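Prephenate dehydratase (Arthrobacter aurescens, PDB 3MWB) probably catalyses the decarboxylating dehydration of prephenate to 3-phenylpyruvate in L-phenylalanine biosynthesis, and binds L-phenylalanine at its ACT domains. Local coordinates at residues E210-P213 / G214-M217; D221-S225 / R226-L230. All blocks are in the same frame, centred on the assembly; numbering follows the deposited sequence.

Contact 1 of 2, residues E210-P213 / G214-M217. With PHE (phenylalanine), chain D.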
loop_
_atom_site.group_PDB
_atom_site.type_symbol
_atom_site.label_atom_id
_atom_site.label_comp_id
_atom_site.label_asym_id
_atom_site.label_seq_id
_atom_site.Cartn_x
_atom_site.Cartn_y
_atom_site.Cartn_z
ATOM N N GLU A 210 -13.071 -10.418 -5.882
ATOM C CA GLU A 210 -12.188 -11.536 -5.561
ATOM C C GLU A 210 -11.723 -11.394 -4.132
ATOM O O GLU A 210 -11.261 -10.324 -3.738
ATOM C CB GLU A 210 -10.962 -11.523 -6.476
ATOM C CG GLU A 210 -11.177 -12.122 -7.863
ATOM C CD GLU A 210 -9.990 -11.873 -8.781
ATOM O OE1 GLU A 210 -8.907 -12.473 -8.552
ATOM O OE2 GLU A 210 -10.146 -11.077 -9.737
ATOM N N ASP A 211 -11.831 -12.467 -3.355
ATOM C CA ASP A 211 -11.486 -12.421 -1.938
ATOM C C ASP A 211 -10.036 -12.847 -1.691
ATOM O O ASP A 211 -9.699 -14.022 -1.846
ATOM C CB ASP A 211 -12.434 -13.317 -1.130
ATOM C CG ASP A 211 -12.486 -12.939 0.341
ATOM O OD1 ASP A 211 -12.446 -11.741 0.671
ATOM O OD2 ASP A 211 -12.590 -13.837 1.176
ATOM N N HIS A 212 -9.183 -11.890 -1.331
ATOM C CA HIS A 212 -7.786 -12.194 -0.953
ATOM C C HIS A 212 -7.296 -11.123 0.025
ATOM O O HIS A 212 -7.903 -10.051 0.095
ATOM C CB HIS A 212 -6.858 -12.308 -2.185
ATOM C CG HIS A 212 -6.895 -11.110 -3.088
ATOM N ND1 HIS A 212 -6.362 -9.886 -2.731
ATOM C CD2 HIS A 212 -7.408 -10.949 -4.331
ATOM C CE1 HIS A 212 -6.554 -9.024 -3.711
ATOM N NE2 HIS A 212 -7.195 -9.639 -4.688
ATOM N N PRO A 213 -6.214 -11.409 0.792
ATOM C CA PRO A 213 -5.716 -10.360 1.688
ATOM C C PRO A 213 -5.356 -9.087 0.914
ATOM O O PRO A 213 -4.788 -9.154 -0.193
ATOM C CB PRO A 213 -4.459 -10.982 2.308
ATOM C CG PRO A 213 -4.719 -12.464 2.279
ATOM C CD PRO A 213 -5.493 -12.687 0.988
ATOM N N GLY A 214 -5.681 -7.948 1.502
ATOM C CA GLY A 214 -5.448 -6.657 0.861
ATOM C C GLY A 214 -6.449 -6.250 -0.210
ATOM O O GLY A 214 -6.248 -5.229 -0.863
ATOM N N ALA A 215 -7.521 -7.023 -0.404
ATOM C CA ALA A 215 -8.492 -6.710 -1.482
ATOM C C ALA A 215 -9.269 -5.436 -1.161
ATOM O O ALA A 215 -9.495 -4.563 -2.029
ATOM C CB ALA A 215 -9.451 -7.872 -1.717
ATOM N N LEU A 216 -9.672 -5.337 0.096
ATOM C CA LEU A 216 -10.344 -4.155 0.581
ATOM C C LEU A 216 -9.381 -2.970 0.535
ATOM O O LEU A 216 -9.768 -1.869 0.131
ATOM C CB LEU A 216 -10.869 -4.369 2.001
ATOM C CG LEU A 216 -11.451 -3.113 2.672
ATOM C CD1 LEU A 216 -12.578 -2.493 1.844
ATOM C CD2 LEU A 216 -11.955 -3.438 4.072
HETATM N N MSE A 217 -8.138 -3.193 0.965
HETATM C CA MSE A 217 -7.127 -2.139 0.899
HETATM C C MSE A 217 -7.039 -1.537 -0.497
HETATM O O MSE A 217 -6.972 -0.317 -0.630
HETATM C CB MSE A 217 -5.770 -2.668 1.301
HETATM C CG MSE A 217 -5.608 -2.758 2.807
HETATM SE SE MSE A 217 -3.777 -2.388 3.219
HETATM C CE MSE A 217 -3.516 -0.880 2.026
HETATM N N PHE D . -10.809 -10.652 2.570
HETATM C CA PHE D . -10.497 -9.353 1.920
HETATM C C PHE D . -9.422 -8.550 2.651
HETATM O O PHE D . -8.861 -8.992 3.648
HETATM C CB PHE D . -11.777 -8.523 1.696
HETATM C CG PHE D . -12.584 -8.234 2.951
HETATM C CD1 PHE D . -12.182 -7.243 3.856
HETATM C CD2 PHE D . -13.778 -8.913 3.193
HETATM C CE1 PHE D . -12.942 -6.946 4.991
HETATM C CE2 PHE D . -14.564 -8.612 4.339
HETATM C CZ PHE D . -14.130 -7.646 5.237
HETATM O OXT PHE D . -9.073 -7.427 2.262
#
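His212 folds its imidazole back over Ala215, the first residue of helix 215-224. From CB the side chain turns with CG between the backbone N and the carbonyl carbon (chi1 54°), which brings the ring over the turn. His212 ND1 donates to Pro213 O at 3.1 Å, nearly straight at 173° and in the ring plane, though it arrives above the carbonyl plane. His212 CE1 comes 3.7 Å from Ala215 CB, and this methyl sits over one ring face as a CH-pi contact, 4.0 Å from the centroid; His212 NE2 is farther, 4.1 Å from Ala215 CB. His212 to Ala215 form a type II beta turn, closed by Ala215 N to His212 O at 3.1 Å, with Gly214 as N-cap. This strand-to-helix loop of the ACT domain holds the phenylalanine of chain D. Leu216 N donates to the ligand OXT (3.1 Å, 170°), while Asp211 OD1 accepts from the ligand N (2.7 Å). Asn229 and Leu230 of the second subunit bind the same ammonium. With an alanine in place of Asp211, the ligand's amino group would probably lose its carboxylate mate and depend on the neighbouring subunit's oxygens. Leu216 CD2 lies 3.8 Å from the ligand CE1.

Contact 2 of 2, residues D221-S225 / R226-L230. With PHE (phenylalanine), chain C.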
loop_
_atom_site.group_PDB
_atom_site.type_symbol
_atom_site.label_atom_id
_atom_site.label_comp_id
_atom_site.label_asym_id
_atom_site.label_seq_id
_atom_site.Cartn_x
_atom_site.Cartn_y
_atom_site.Cartn_z
ATOM N N ASP A 221 -7.799 2.322 -1.020
ATOM C CA ASP A 221 -6.735 3.140 -1.577
ATOM C C ASP A 221 -7.244 4.113 -2.637
ATOM O O ASP A 221 -6.663 5.179 -2.795
ATOM C CB ASP A 221 -5.598 2.288 -2.162
ATOM C CG ASP A 221 -4.294 3.067 -2.277
ATOM O OD1 ASP A 221 -3.857 3.635 -1.262
ATOM O OD2 ASP A 221 -3.698 3.114 -3.382
ATOM N N GLN A 222 -8.324 3.761 -3.341
ATOM C CA GLN A 222 -8.909 4.687 -4.314
ATOM C C GLN A 222 -9.265 6.022 -3.648
ATOM O O GLN A 222 -9.012 7.076 -4.224
ATOM C CB GLN A 222 -10.122 4.088 -5.019
ATOM C CG GLN A 222 -9.842 2.806 -5.794
ATOM C CD GLN A 222 -8.655 2.924 -6.735
ATOM O OE1 GLN A 222 -8.565 3.848 -7.539
ATOM N NE2 GLN A 222 -7.735 1.968 -6.635
ATOM N N PHE A 223 -9.802 5.967 -2.426
ATOM C CA PHE A 223 -10.073 7.158 -1.616
ATOM C C PHE A 223 -8.805 7.727 -0.958
ATOM O O PHE A 223 -8.526 8.916 -1.081
ATOM C CB PHE A 223 -11.148 6.863 -0.563
ATOM C CG PHE A 223 -12.517 6.564 -1.146
ATOM C CD1 PHE A 223 -13.238 7.553 -1.795
ATOM C CD2 PHE A 223 -13.077 5.301 -1.030
ATOM C CE1 PHE A 223 -14.500 7.286 -2.345
ATOM C CE2 PHE A 223 -14.324 5.022 -1.570
ATOM C CZ PHE A 223 -15.047 6.015 -2.213
ATOM N N ALA A 224 -8.032 6.879 -0.277
ATOM C CA ALA A 224 -6.891 7.358 0.501
ATOM C C ALA A 224 -5.807 8.012 -0.360
ATOM O O ALA A 224 -5.283 9.061 0.012
ATOM C CB ALA A 224 -6.305 6.233 1.381
ATOM N N SER A 225 -5.485 7.408 -1.511
ATOM C CA SER A 225 -4.454 7.953 -2.418
ATOM C C SER A 225 -4.839 9.296 -3.073
ATOM O O SER A 225 -3.977 9.952 -3.649
ATOM C CB SER A 225 -4.083 6.928 -3.505
ATOM O OG SER A 225 -5.100 6.836 -4.477
ATOM N N ARG A 226 -6.126 9.678 -2.988
ATOM C CA ARG A 226 -6.621 10.928 -3.541
ATOM C C ARG A 226 -7.098 11.905 -2.450
ATOM O O ARG A 226 -7.846 12.845 -2.713
ATOM C CB ARG A 226 -7.726 10.635 -4.558
ATOM C CG ARG A 226 -7.202 9.921 -5.841
ATOM C CD ARG A 226 -8.358 9.450 -6.670
ATOM N NE ARG A 226 -7.933 8.770 -7.883
ATOM C CZ ARG A 226 -7.766 7.457 -8.021
ATOM N NH1 ARG A 226 -7.985 6.637 -7.002
ATOM N NH2 ARG A 226 -7.393 6.960 -9.206
ATOM N N GLY A 227 -6.680 11.649 -1.218
ATOM C CA GLY A 227 -6.973 12.532 -0.091
ATOM C C GLY A 227 -8.423 12.538 0.363
ATOM O O GLY A 227 -8.868 13.519 0.964
ATOM N N VAL A 228 -9.163 11.463 0.074
ATOM C CA VAL A 228 -10.566 11.394 0.435
ATOM C C VAL A 228 -10.758 10.637 1.739
ATOM O O VAL A 228 -10.530 9.417 1.802
ATOM C CB VAL A 228 -11.449 10.748 -0.656
ATOM C CG1 VAL A 228 -12.873 10.711 -0.163
ATOM C CG2 VAL A 228 -11.371 11.536 -1.972
ATOM N N ASN A 229 -11.187 11.384 2.757
ATOM C CA ASN A 229 -11.481 10.873 4.080
ATOM C C ASN A 229 -12.773 10.073 4.117
ATOM O O ASN A 229 -13.799 10.471 3.512
ATOM C CB ASN A 229 -11.596 12.051 5.049
ATOM C CG ASN A 229 -11.400 11.656 6.474
ATOM O OD1 ASN A 229 -10.409 11.018 6.828
ATOM N ND2 ASN A 229 -12.334 12.044 7.315
ATOM N N LEU A 230 -12.745 8.963 4.860
ATOM C CA LEU A 230 -13.956 8.166 5.047
ATOM C C LEU A 230 -14.595 8.361 6.423
ATOM O O LEU A 230 -13.894 8.587 7.423
ATOM C CB LEU A 230 -13.689 6.681 4.795
ATOM C CG LEU A 230 -13.006 6.319 3.477
ATOM C CD1 LEU A 230 -12.736 4.799 3.463
ATOM C CD2 LEU A 230 -13.834 6.756 2.240
HETATM N N PHE C . -11.321 8.746 8.071
HETATM C CA PHE C . -10.244 7.689 8.177
HETATM C C PHE C . -9.897 7.137 6.804
HETATM O O PHE C . -9.128 6.145 6.690
HETATM C CB PHE C . -10.641 6.537 9.147
HETATM C CG PHE C . -12.014 5.934 8.888
HETATM C CD1 PHE C . -12.229 5.059 7.803
HETATM C CD2 PHE C . -13.092 6.232 9.747
HETATM C CE1 PHE C . -13.487 4.508 7.558
HETATM C CE2 PHE C . -14.365 5.677 9.522
HETATM C CZ PHE C . -14.560 4.805 8.415
HETATM O OXT PHE C . -10.430 7.649 5.792
#
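Arg226 and Gln222 both start with CG anti to the carbonyl carbon (chi1 -68° and -60°); the arginine then runs extended to NE while the glutamine bends at chi2, which lays the two side by side, pointing the same way, with NH1 beside OE1. Arg226 lies within the Schellman motif that ends helix 215-224 of the ACT domain, just before Gly227, the C-prime residue at positive phi; Gln222 is in the last turn of the helix. Val228 N reaches Phe223 O at 2.9 Å and Gly227 N reaches Ala224 O at 3.2 Å. Phe223 O also accepts from Arg226 N, the two donors coming from opposite faces of its plane. Arg226 NH1 meets Gln222 O at 3.0 Å on a lone pair, within the guanidinium plane, and Gln222 OE1 at 2.9 Å from above the amide plane, the two flat groups being turned 45° apart. Arg226 NE forms a salt bridge with Asp262 of helix 258-270. On the inner side Leu230 CD2 lies over one face of the Phe223 ring, 4.0 Å from the centroid, and Val228 CG1 touches Phe223 CD1 at 3.6 Å; Leu267 and Ala251 add to this buried packing. Beyond the turn Asn229 and Leu230 bind the phenylalanine of chain C. Leu230 N donates to its OXT, and the ligand N gives to Leu230 O and to Asn229 OD1, each at 2.7 Å.

In the fold
Contacts 1 and 2 mark the two ends of helix 215-224, centres about 17 Å apart, joined by the helix itself with no other touch between them. Each contributes half of a different phenylalanine site at the subunit interface. The 210-217 turn offers a carboxylate and the backbone amide of Leu216 to one ligand; the 226-230 segment offers an amide oxygen and the backbone N-H and C=O of Leu230, at the start of strand 230-237, to the other. The second subunit supplies the complementary halves: its Asn229 and Leu230 for contact 1, its Asp211 and Leu216 for contact 2. Asn229 also hydrogen-bonds Asp211 of the second subunit. Such sites are consistent with regulatory phenylalanine binding by ACT domains.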